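Local coordinates for beta-lactamase (Sebaldella termitidis, PDB 6N1N), which probably hydrolyses the amide bond of beta-lactam rings, as a class D serine beta-lactamase of the kind that confers antibiotic resistance, at residues A[17-22]-A[228-233]; A[24-29]-A[149-154]; A[118-123]-A[128-133]; A[139-144]-A[193-198]. All blocks are in the same frame, centred on the assembly; numbering follows the deposited sequence. Where two conformers were deposited one is given.

The four contacts lie around the seven-stranded mixed sheet and the helices of a class D beta-lactamase. Contacts 2, 3 and 4 fall inside the chain loop closed by contact 1. Contact 3 is nested within contact 2, contacts 2 and 4 interleave, and contact 3 closes before contact 4 opens. Contacts 1 and 2 are sequence neighbours through helix 11-18 and strand 22-29, with centres 20 Å apart. Contacts 1 and 3 are 31 Å apart, on opposite sides of the chain's centre. Contact 3 touches contact 2 through F123 and F153, and contact 4 through D140. Contacts 1, 2 and 4 join parts distant in sequence, whereas contact 3 is a local fold-back.

Contact 1 (A[17-22]-A[228-233]); sequences DENKIT and NSYLLD
The Y230 ring meets the side-chain amide of N19 at its edge. N19 OD1 lies near the ring plane in a loose van der Waals contact, 4.1 Å from Y230 CE2. The amide and ring planes are 19° apart, so the two flat groups are nearly parallel in tilt but are not stacked. The side chains themselves cross at about a right angle. F234, one turn further along the helix, meets the Y230 ring with its plane about 15° from it. The polar end of N19 is held within its own part of the chain, where ND2 is hydrogen-bonded to I15 O.

The tighter part is apolar. I21 CG2 lies 3.6 Å from L231 CD1 and 3.9 Å from L231 CD2, so one methyl faces both ends of the leucine fork. I21 and L231 lie alongside each other, pointing opposite ways. I21 holds CG1 between its backbone N and carbonyl carbon (chi1 47°). This turns CG2 to the side of the backbone N, where it meets L231. Both residues are buried, whereas Y230 is exposed.

The backbone of 17-22 ends helix 11-18 with a Schellman motif. K20, with positive phi, is its C-prime residue, and K20 N bonds to D17 O. The turn leads into strand 22-29. I21 also packs on L238 of helix 228-245 and I220 of strand 212-222, while L231 reaches I201 of strand 198-209. The contact therefore joins the end of the N-terminal helix to the start of the C-terminal helix, beside the sheet.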
# COMPACT_ATOMS: atom_id res chain seq x y z
N ASP A 17 -15.98 -10.40 11.14
CA ASP A 17 -17.16 -10.43 11.99
C ASP A 17 -16.78 -10.39 13.46
O ASP A 17 -17.39 -9.66 14.25
CB ASP A 17 -17.98 -11.69 11.70
CG ASP A 17 -18.60 -11.68 10.31
OD1 ASP A 17 -18.59 -10.62 9.65
OD2 ASP A 17 -19.09 -12.75 9.90
N GLU A 18 -15.79 -11.19 13.86
CA GLU A 18 -15.37 -11.21 15.26
C GLU A 18 -14.72 -9.91 15.70
O GLU A 18 -14.57 -9.70 16.90
CB GLU A 18 -14.42 -12.39 15.51
CG GLU A 18 -15.13 -13.74 15.48
CD GLU A 18 -14.18 -14.93 15.64
OE1 GLU A 18 -12.97 -14.72 15.83
OE2 GLU A 18 -14.66 -16.08 15.56
N ASN A 19 -14.35 -9.03 14.77
CA ASN A 19 -13.77 -7.74 15.13
C ASN A 19 -14.70 -6.58 14.81
O ASN A 19 -14.27 -5.42 14.86
CB ASN A 19 -12.42 -7.58 14.44
CG ASN A 19 -11.33 -8.42 15.10
OD1 ASN A 19 -10.77 -8.02 16.12
ND2 ASN A 19 -11.07 -9.60 14.54
N LYS A 20 -15.98 -6.86 14.53
CA LYS A 20 -16.99 -5.84 14.27
C LYS A 20 -16.51 -4.83 13.23
O LYS A 20 -16.67 -3.61 13.38
CB LYS A 20 -17.41 -5.16 15.57
CG LYS A 20 -18.13 -6.12 16.51
CD LYS A 20 -18.52 -5.44 17.82
CE LYS A 20 -19.21 -6.44 18.73
NZ LYS A 20 -19.46 -5.86 20.06
N ILE A 21 -16.00 -5.36 12.13
CA ILE A 21 -15.54 -4.54 11.01
C ILE A 21 -16.10 -5.10 9.72
O ILE A 21 -16.40 -6.30 9.60
CB ILE A 21 -14.01 -4.49 10.94
CG1 ILE A 21 -13.46 -5.92 11.08
CG2 ILE A 21 -13.48 -3.55 12.00
CD1 ILE A 21 -11.98 -6.01 10.82
N THR A 22 -16.24 -4.23 8.75
CA THR A 22 -16.50 -4.66 7.40
C THR A 22 -15.24 -4.37 6.59
O THR A 22 -14.17 -4.11 7.15
CB THR A 22 -17.78 -4.00 6.86
OG1 THR A 22 -17.66 -2.57 6.81
CG2 THR A 22 -18.94 -4.38 7.78
N ASN A 228 -11.00 2.53 16.55
CA ASN A 228 -10.14 2.75 15.40
C ASN A 228 -8.66 2.57 15.76
O ASN A 228 -7.90 2.00 14.97
CB ASN A 228 -10.39 4.14 14.81
CG ASN A 228 -9.96 4.23 13.36
OD1 ASN A 228 -10.58 3.65 12.49
ND2 ASN A 228 -8.87 4.94 13.13
N SER A 229 -8.24 3.05 16.92
CA SER A 229 -6.82 2.95 17.26
C SER A 229 -6.39 1.50 17.40
O SER A 229 -5.30 1.13 16.95
CB SER A 229 -6.53 3.73 18.54
OG SER A 229 -6.66 5.11 18.30
N TYR A 230 -7.23 0.66 18.00
CA TYR A 230 -6.93 -0.76 18.05
C TYR A 230 -6.76 -1.34 16.65
O TYR A 230 -5.82 -2.10 16.38
CB TYR A 230 -8.03 -1.50 18.79
CG TYR A 230 -7.82 -2.98 18.75
CD1 TYR A 230 -6.85 -3.57 19.55
CD2 TYR A 230 -8.54 -3.78 17.89
CE1 TYR A 230 -6.64 -4.90 19.52
CE2 TYR A 230 -8.33 -5.15 17.84
CZ TYR A 230 -7.37 -5.70 18.67
OH TYR A 230 -7.10 -7.05 18.68
N LEU A 231 -7.68 -1.00 15.75
CA LEU A 231 -7.61 -1.56 14.40
C LEU A 231 -6.36 -1.12 13.66
O LEU A 231 -5.80 -1.89 12.88
CB LEU A 231 -8.88 -1.16 13.65
CG LEU A 231 -10.11 -1.86 14.23
CD1 LEU A 231 -11.36 -1.21 13.65
CD2 LEU A 231 -10.09 -3.37 13.92
N LEU A 232 -5.90 0.12 13.89
CA LEU A 232 -4.62 0.54 13.33
C LEU A 232 -3.49 -0.34 13.86
O LEU A 232 -2.55 -0.64 13.12
CB LEU A 232 -4.35 2.02 13.65
CG LEU A 232 -5.27 3.04 13.00
CD1 LEU A 232 -4.91 4.47 13.44
CD2 LEU A 232 -5.25 2.97 11.48
N ASP A 233 -3.56 -0.74 15.14
CA ASP A 233 -2.55 -1.64 15.71
C ASP A 233 -2.72 -3.08 15.26
O ASP A 233 -1.76 -3.85 15.33
CB ASP A 233 -2.61 -1.60 17.25
CG ASP A 233 -1.99 -0.33 17.85
OD1 ASP A 233 -1.29 0.41 17.14
OD2 ASP A 233 -2.22 -0.10 19.07

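Contact 2 (A[24-29]-A[149-154]); sequences SVTIYD and EQIDFL
I151 carries the apolar contact with both T26 and Y28. Its two branches divide the work. CD1 reaches T26, 3.6 Å from the methyl CG2, and CG2 lies 3.9 Å from Y28 CB. I151 has CG2 anti to the backbone N, with CG1 beside that N (chi1 -74°). The short branch is thereby set against Y28 while the longer one extends to T26. The T26 and I151 side chains cross at a slant. The aromatic end of Y28 leads away from the helix, and its ring meets W35 instead.

Side chain also meets backbone here. I151 CD1 sits 3.5 Å from T26 O, a van der Waals contact with the strand carbonyl.

Strand 22-29 belongs to the mixed sheet of the penicillin-binding-protein and beta-lactamase fold, between strands 34-37 and 212-222. Helix 147-159 lies over it. The axes of the two short segments approach to 9.4 Å, with their N-to-C directions 30° apart. I151 is the helix residue that spans this gap, and it also packs on W35 and F215 of the two flanking strands.

The polar groups find partners outside the pair. T26 OG1 is hydrogen-bonded to S43 OG, which leaves the threonine methyl to the helix. The T26 and Y28 backbones pair with A217 and F215 of strand 212-222.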
# COMPACT_ATOMS: atom_id res chain seq x y z
N SER A 24 -12.65 -6.08 3.66
CA SER A 24 -12.32 -7.39 3.15
C SER A 24 -10.82 -7.58 3.07
O SER A 24 -10.02 -6.63 3.14
CB SER A 24 -12.93 -7.60 1.77
OG SER A 24 -12.44 -6.63 0.87
N VAL A 25 -10.44 -8.85 2.86
CA VAL A 25 -9.10 -9.26 2.51
C VAL A 25 -9.17 -9.93 1.15
O VAL A 25 -10.05 -10.75 0.90
CB VAL A 25 -8.51 -10.22 3.56
CG1 VAL A 25 -9.42 -11.38 3.79
CG2 VAL A 25 -7.13 -10.73 3.11
N THR A 26 -8.27 -9.51 0.26
CA THR A 26 -8.12 -10.07 -1.08
C THR A 26 -6.67 -10.50 -1.23
O THR A 26 -5.76 -9.74 -0.92
CB THR A 26 -8.49 -9.02 -2.15
OG1 THR A 26 -9.82 -8.56 -1.92
CG2 THR A 26 -8.39 -9.59 -3.56
N ILE A 27 -6.46 -11.73 -1.73
CA ILE A 27 -5.13 -12.28 -1.93
C ILE A 27 -5.07 -12.90 -3.31
O ILE A 27 -6.04 -13.49 -3.79
CB ILE A 27 -4.81 -13.31 -0.82
CG1 ILE A 27 -4.68 -12.62 0.54
CG2 ILE A 27 -3.53 -14.09 -1.13
CD1 ILE A 27 -4.79 -13.56 1.70
N TYR A 28 -3.92 -12.75 -3.97
CA TYR A 28 -3.64 -13.40 -5.25
C TYR A 28 -2.42 -14.29 -5.09
O TYR A 28 -1.33 -13.80 -4.79
CB TYR A 28 -3.42 -12.38 -6.35
CG TYR A 28 -3.16 -13.00 -7.71
CD1 TYR A 28 -4.19 -13.60 -8.42
CD2 TYR A 28 -1.91 -12.96 -8.28
CE1 TYR A 28 -3.96 -14.16 -9.66
CE2 TYR A 28 -1.67 -13.50 -9.52
CZ TYR A 28 -2.69 -14.10 -10.22
OH TYR A 28 -2.47 -14.65 -11.47
N ASP A 29 -2.63 -15.58 -5.30
CA ASP A 29 -1.60 -16.60 -5.36
C ASP A 29 -0.99 -16.57 -6.76
O ASP A 29 -1.65 -16.91 -7.74
CB ASP A 29 -2.26 -17.93 -5.00
CG ASP A 29 -1.36 -19.14 -5.18
OD1 ASP A 29 -0.39 -19.06 -5.93
OD2 ASP A 29 -1.67 -20.20 -4.57
N GLU A 149 -7.30 -3.48 -7.80
CA GLU A 149 -6.38 -2.62 -8.53
C GLU A 149 -5.06 -2.44 -7.80
O GLU A 149 -4.00 -2.31 -8.45
CB GLU A 149 -7.04 -1.26 -8.78
CG GLU A 149 -8.20 -1.32 -9.74
CD GLU A 149 -8.93 -0.01 -9.87
OE1 GLU A 149 -9.15 0.67 -8.85
OE2 GLU A 149 -9.29 0.34 -11.01
N GLN A 150 -5.08 -2.41 -6.46
CA GLN A 150 -3.83 -2.40 -5.72
C GLN A 150 -3.00 -3.63 -6.06
O GLN A 150 -1.81 -3.54 -6.34
CB GLN A 150 -4.07 -2.38 -4.21
CG GLN A 150 -4.64 -1.10 -3.66
CD GLN A 150 -3.60 -0.16 -3.12
OE1 GLN A 150 -2.42 -0.20 -3.49
NE2 GLN A 150 -4.04 0.73 -2.24
N ILE A 151 -3.65 -4.79 -6.06
CA ILE A 151 -2.94 -6.04 -6.34
C ILE A 151 -2.43 -6.05 -7.76
O ILE A 151 -1.29 -6.47 -8.02
CB ILE A 151 -3.86 -7.24 -6.04
CG1 ILE A 151 -3.99 -7.41 -4.51
CG2 ILE A 151 -3.34 -8.50 -6.73
CD1 ILE A 151 -5.06 -8.36 -4.07
N ASP A 152 -3.23 -5.61 -8.73
CA ASP A 152 -2.76 -5.66 -10.10
C ASP A 152 -1.54 -4.77 -10.28
O ASP A 152 -0.58 -5.15 -10.97
CB ASP A 152 -3.89 -5.32 -11.06
CG ASP A 152 -4.76 -6.57 -11.39
OD1 ASP A 152 -4.20 -7.68 -11.59
OD2 ASP A 152 -6.00 -6.47 -11.42
N PHE A 153 -1.53 -3.62 -9.60
CA PHE A 153 -0.37 -2.72 -9.63
C PHE A 153 0.85 -3.39 -8.98
O PHE A 153 1.97 -3.31 -9.52
CB PHE A 153 -0.73 -1.41 -8.92
CG PHE A 153 0.46 -0.64 -8.41
CD1 PHE A 153 1.25 0.10 -9.27
CD2 PHE A 153 0.81 -0.70 -7.08
CE1 PHE A 153 2.36 0.77 -8.79
CE2 PHE A 153 1.90 -0.03 -6.60
CZ PHE A 153 2.68 0.70 -7.43
N LEU A 154 0.64 -4.08 -7.87
CA LEU A 154 1.74 -4.73 -7.18
C LEU A 154 2.30 -5.90 -7.99
O LEU A 154 3.51 -6.12 -7.96
CB LEU A 154 1.30 -5.20 -5.80
CG LEU A 154 1.01 -4.09 -4.80
CD1 LEU A 154 0.18 -4.59 -3.65
CD2 LEU A 154 2.31 -3.48 -4.29

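Contact 3 (A[118-123]-A[128-133]); sequences EYLKEF and QIVSEK
Q128 lies along L120 and K121 of helix 113-122, and almost every atom of its side chain touches one or the other. CB is 4.1 Å from L120 CB. CG comes next and lies 3.6 Å from L120 O. CD is closer still to that carbonyl oxygen, at 3.4 Å. The chain is extended beyond CG (chi2 -178°), which carries the amide across the backbone from L120 to K121. At the tip the two amide atoms part. OE1 packs 3.2 Å from K121 CA and also meets K121 CB. Q128 NE2 donates to a water, with 3.0 Å between Q128 NE2 and the water O. The same water donates to K121 O at 2.7 Å. This single water bridges the glutamine amide to the helix backbone. It gives both the amide N and the K121 carbonyl a polar partner. K121 crosses the glutamine at a slant, and its amine turns off from it.

L120 and V130 form the apolar part. L120 CD1 is 3.5 Å from V130 CG2, closer than usual for two methyl carbons, so the packing is tight here. L120 is buried and packs on F53 as well. V130 also rests on F137, S113 and K117.

Only four residues separate the two segments, so this is a local fold-back of the chain. The loop that follows helix 113-122 doubles back along that helix before running on towards helix 147-159. V130 lies against the helix flank. F123, next in the chain after E122, packs on P56 and L59 of helix 56-63 and meets the ring of F153 of helix 147-159.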
# COMPACT_ATOMS: atom_id res chain seq x y z
N GLU A 118 0.78 10.83 -15.96
CA GLU A 118 1.45 9.84 -16.81
C GLU A 118 1.76 8.57 -16.05
O GLU A 118 1.53 7.46 -16.55
CB GLU A 118 2.74 10.41 -17.39
CG GLU A 118 2.56 11.47 -18.44
CD GLU A 118 3.91 12.05 -18.84
OE1 GLU A 118 4.95 11.40 -18.55
OE2 GLU A 118 3.93 13.14 -19.43
N TYR A 119 2.30 8.70 -14.83
CA TYR A 119 2.58 7.53 -14.01
C TYR A 119 1.31 6.82 -13.57
O TYR A 119 1.28 5.58 -13.53
CB TYR A 119 3.42 7.94 -12.79
CG TYR A 119 4.89 8.10 -13.12
CD1 TYR A 119 5.69 6.99 -13.34
CD2 TYR A 119 5.46 9.36 -13.24
CE1 TYR A 119 7.04 7.14 -13.65
CE2 TYR A 119 6.81 9.52 -13.54
CZ TYR A 119 7.58 8.40 -13.75
OH TYR A 119 8.92 8.56 -14.06
N LEU A 120 0.26 7.56 -13.22
CA LEU A 120 -0.99 6.91 -12.83
C LEU A 120 -1.57 6.10 -14.00
O LEU A 120 -2.16 5.04 -13.77
CB LEU A 120 -1.98 7.95 -12.31
CG LEU A 120 -1.53 8.72 -11.07
CD1 LEU A 120 -2.59 9.73 -10.66
CD2 LEU A 120 -1.20 7.84 -9.86
N LYS A 121 -1.35 6.56 -15.23
CA LYS A 121 -1.78 5.79 -16.40
C LYS A 121 -0.92 4.54 -16.58
O LYS A 121 -1.45 3.43 -16.77
CB LYS A 121 -1.71 6.69 -17.64
CG LYS A 121 -2.12 6.00 -18.94
CD LYS A 121 -2.16 7.01 -20.10
CE LYS A 121 -2.09 6.34 -21.47
NZ LYS A 121 -3.44 6.01 -22.03
N GLU A 122 0.41 4.71 -16.54
CA GLU A 122 1.33 3.58 -16.63
C GLU A 122 1.02 2.53 -15.58
O GLU A 122 1.05 1.32 -15.85
CB GLU A 122 2.75 4.11 -16.50
CG GLU A 122 3.89 3.09 -16.44
CD GLU A 122 4.22 2.49 -17.78
OE1 GLU A 122 3.62 2.92 -18.79
OE2 GLU A 122 5.08 1.59 -17.83
N PHE A 123 0.69 2.97 -14.37
CA PHE A 123 0.46 2.10 -13.22
C PHE A 123 -0.98 1.56 -13.15
O PHE A 123 -1.27 0.76 -12.25
CB PHE A 123 0.76 2.86 -11.92
CG PHE A 123 2.20 3.19 -11.69
CD1 PHE A 123 3.20 2.66 -12.49
CD2 PHE A 123 2.55 4.05 -10.67
CE1 PHE A 123 4.54 2.97 -12.26
CE2 PHE A 123 3.89 4.36 -10.44
CZ PHE A 123 4.87 3.81 -11.25
N GLN A 128 -7.21 7.24 -11.39
CA GLN A 128 -6.16 8.08 -11.98
C GLN A 128 -6.46 9.57 -11.87
O GLN A 128 -5.95 10.35 -12.67
CB GLN A 128 -5.91 7.70 -13.44
CG GLN A 128 -5.50 6.24 -13.61
CD GLN A 128 -5.21 5.86 -15.05
OE1 GLN A 128 -4.80 6.69 -15.85
NE2 GLN A 128 -5.44 4.58 -15.38
N ILE A 129 -7.23 9.97 -10.86
CA ILE A 129 -7.59 11.38 -10.66
C ILE A 129 -6.55 12.10 -9.80
O ILE A 129 -6.19 11.63 -8.71
CB ILE A 129 -8.98 11.51 -10.00
CG1 ILE A 129 -10.08 10.76 -10.76
CG2 ILE A 129 -9.36 13.00 -9.83
CD1 ILE A 129 -10.34 11.25 -12.13
N VAL A 130 -6.10 13.26 -10.27
CA VAL A 130 -5.27 14.21 -9.51
C VAL A 130 -6.07 15.50 -9.38
O VAL A 130 -6.38 16.13 -10.39
CB VAL A 130 -3.93 14.47 -10.22
CG1 VAL A 130 -3.09 15.48 -9.48
CG2 VAL A 130 -3.16 13.14 -10.41
N SER A 131 -6.40 15.89 -8.14
CA SER A 131 -7.08 17.15 -7.86
C SER A 131 -6.13 18.33 -8.09
O SER A 131 -5.01 18.19 -8.57
CB SER A 131 -7.58 17.17 -6.42
OG SER A 131 -6.46 17.15 -5.55
N GLU A 132 -6.59 19.53 -7.71
CA GLU A 132 -5.71 20.69 -7.76
C GLU A 132 -4.69 20.68 -6.62
O GLU A 132 -3.76 21.49 -6.64
CB GLU A 132 -6.54 21.98 -7.72
CG GLU A 132 -7.06 22.42 -6.36
CD GLU A 132 -8.14 21.53 -5.77
OE1 GLU A 132 -8.55 20.54 -6.40
OE2 GLU A 132 -8.58 21.86 -4.65
N LYS A 133 -4.85 19.76 -5.66
CA LYS A 133 -3.95 19.65 -4.51
C LYS A 133 -2.85 18.68 -4.92
O LYS A 133 -2.85 17.50 -4.58
CB LYS A 133 -4.69 19.15 -3.27
CG LYS A 133 -5.92 19.96 -2.83
CD LYS A 133 -6.73 19.19 -1.78
CE LYS A 133 -8.25 19.42 -1.90
NZ LYS A 133 -9.02 18.19 -2.34
O HOH W 1 -4.03 3.08 -17.53

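Contact 4 (A[139-144]-A[193-198]); sequences IDRSLK and GREGAE
K144 NZ forms a salt bridge with E195 OE2 at 2.9 Å. The amine meets the oxygen from above the carboxylate plane, 71° out of it. Lysine and glutamate reach out head-on, and the lysine bends at its last torsion (chi4 -66°) to bring NZ there. The same NZ donates to R141 O at 3.1 Å, in the carbonyl plane and on a lone pair. Two residues from another part of the chain complete the carboxylate's partners: OE2 also accepts from L48 N, and OE1 is in a salt bridge with R47 NH1.

R141 has two conformers. In one, its CD lies 3.7 Å from R194 O, a less certain contact. R194 NE is bonded to N199 OD1.

Within 139-144, D140 OD1 accepts from S142 N at 2.9 Å, an Asx turn, and from S142 OG at 2.6 Å. D140 OD2 is in a salt bridge with K133 NZ and hydrogen-bonded to S131 OG. On the other side, E195 to E198 form a type II' beta turn that links strands 184-195 and 198-209.

The contact therefore ties a loop to this hairpin by charge at the surface. With K144 and R47 both close by, E195 is probably kept ionised.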
# COMPACT_ATOMS: atom_id res chain seq x y z
N ILE A 139 -4.44 11.73 -0.44
CA ILE A 139 -5.09 11.77 0.86
C ILE A 139 -6.36 12.63 0.88
O ILE A 139 -7.02 12.70 1.91
CB ILE A 139 -4.13 12.24 1.98
CG1 ILE A 139 -3.49 13.58 1.64
CG2 ILE A 139 -3.03 11.24 2.23
CD1 ILE A 139 -2.72 14.20 2.80
N ASP A 140 -6.73 13.25 -0.24
CA ASP A 140 -7.86 14.19 -0.26
C ASP A 140 -9.14 13.63 -0.87
O ASP A 140 -10.12 14.39 -1.05
CB ASP A 140 -7.45 15.48 -0.97
CG ASP A 140 -7.33 15.34 -2.48
OD1 ASP A 140 -7.40 14.22 -3.03
OD2 ASP A 140 -7.19 16.40 -3.14
N ARG A 141 -9.18 12.34 -1.17
CA ARG A 141 -10.34 11.61 -1.71
C ARG A 141 -10.53 11.81 -3.21
O ARG A 141 -11.49 11.25 -3.79
CB ARG A 141 -11.64 11.97 -0.96
CG ARG A 141 -11.45 11.97 0.56
CD ARG A 141 -12.75 12.07 1.36
NE ARG A 141 -13.52 13.28 1.07
CZ ARG A 141 -13.20 14.50 1.49
NH1 ARG A 141 -12.10 14.71 2.21
NH2 ARG A 141 -13.98 15.53 1.18
N SER A 142 -9.64 12.53 -3.89
CA SER A 142 -9.73 12.64 -5.35
C SER A 142 -9.32 11.32 -5.96
O SER A 142 -10.15 10.62 -6.59
CB SER A 142 -8.87 13.80 -5.86
OG SER A 142 -7.50 13.66 -5.57
N LEU A 143 -8.06 10.94 -5.80
CA LEU A 143 -7.58 9.64 -6.24
C LEU A 143 -8.18 8.51 -5.40
O LEU A 143 -8.22 8.58 -4.17
CB LEU A 143 -6.05 9.60 -6.16
CG LEU A 143 -5.36 8.31 -6.62
CD1 LEU A 143 -5.65 8.03 -8.09
CD2 LEU A 143 -3.86 8.40 -6.45
N LYS A 144 -8.65 7.48 -6.08
CA LYS A 144 -9.23 6.34 -5.39
C LYS A 144 -8.83 5.07 -6.14
O LYS A 144 -8.66 5.10 -7.36
CB LYS A 144 -10.76 6.40 -5.31
CG LYS A 144 -11.34 7.60 -4.55
CD LYS A 144 -12.87 7.46 -4.42
CE LYS A 144 -13.54 8.70 -3.85
NZ LYS A 144 -13.15 8.96 -2.45
N GLY A 193 -7.42 6.60 6.18
CA GLY A 193 -8.11 7.85 6.10
C GLY A 193 -9.59 7.65 6.35
O GLY A 193 -10.02 6.60 6.84
N ARG A 194 -10.37 8.67 6.03
CA ARG A 194 -11.80 8.63 6.30
C ARG A 194 -12.57 9.18 5.12
O ARG A 194 -12.18 10.20 4.54
CB ARG A 194 -12.14 9.45 7.56
CG ARG A 194 -13.60 9.35 7.96
CD ARG A 194 -13.93 10.20 9.20
NE ARG A 194 -13.22 9.77 10.40
CZ ARG A 194 -12.34 10.52 11.07
NH1 ARG A 194 -12.06 11.74 10.67
NH2 ARG A 194 -11.76 10.04 12.17
N GLU A 195 -13.62 8.46 4.71
CA GLU A 195 -14.58 8.92 3.71
C GLU A 195 -15.96 8.96 4.37
O GLU A 195 -16.53 7.91 4.70
CB GLU A 195 -14.60 8.01 2.48
CG GLU A 195 -13.29 8.05 1.69
CD GLU A 195 -13.30 7.14 0.49
OE1 GLU A 195 -14.27 6.36 0.34
OE2 GLU A 195 -12.34 7.22 -0.30
N GLY A 196 -16.50 10.16 4.52
CA GLY A 196 -17.79 10.28 5.21
C GLY A 196 -17.66 9.83 6.66
O GLY A 196 -16.84 10.34 7.41
N ALA A 197 -18.47 8.84 7.06
CA ALA A 197 -18.46 8.33 8.42
C ALA A 197 -17.64 7.07 8.56
O ALA A 197 -17.62 6.46 9.64
CB ALA A 197 -19.89 8.04 8.88
N GLU A 198 -16.98 6.64 7.48
CA GLU A 198 -16.27 5.37 7.45
C GLU A 198 -14.76 5.59 7.49
O GLU A 198 -14.20 6.23 6.58
CB GLU A 198 -16.67 4.59 6.21
CG GLU A 198 -18.15 4.25 6.18
CD GLU A 198 -18.52 3.40 5.00
OE1 GLU A 198 -18.28 3.83 3.85
OE2 GLU A 198 -19.02 2.29 5.24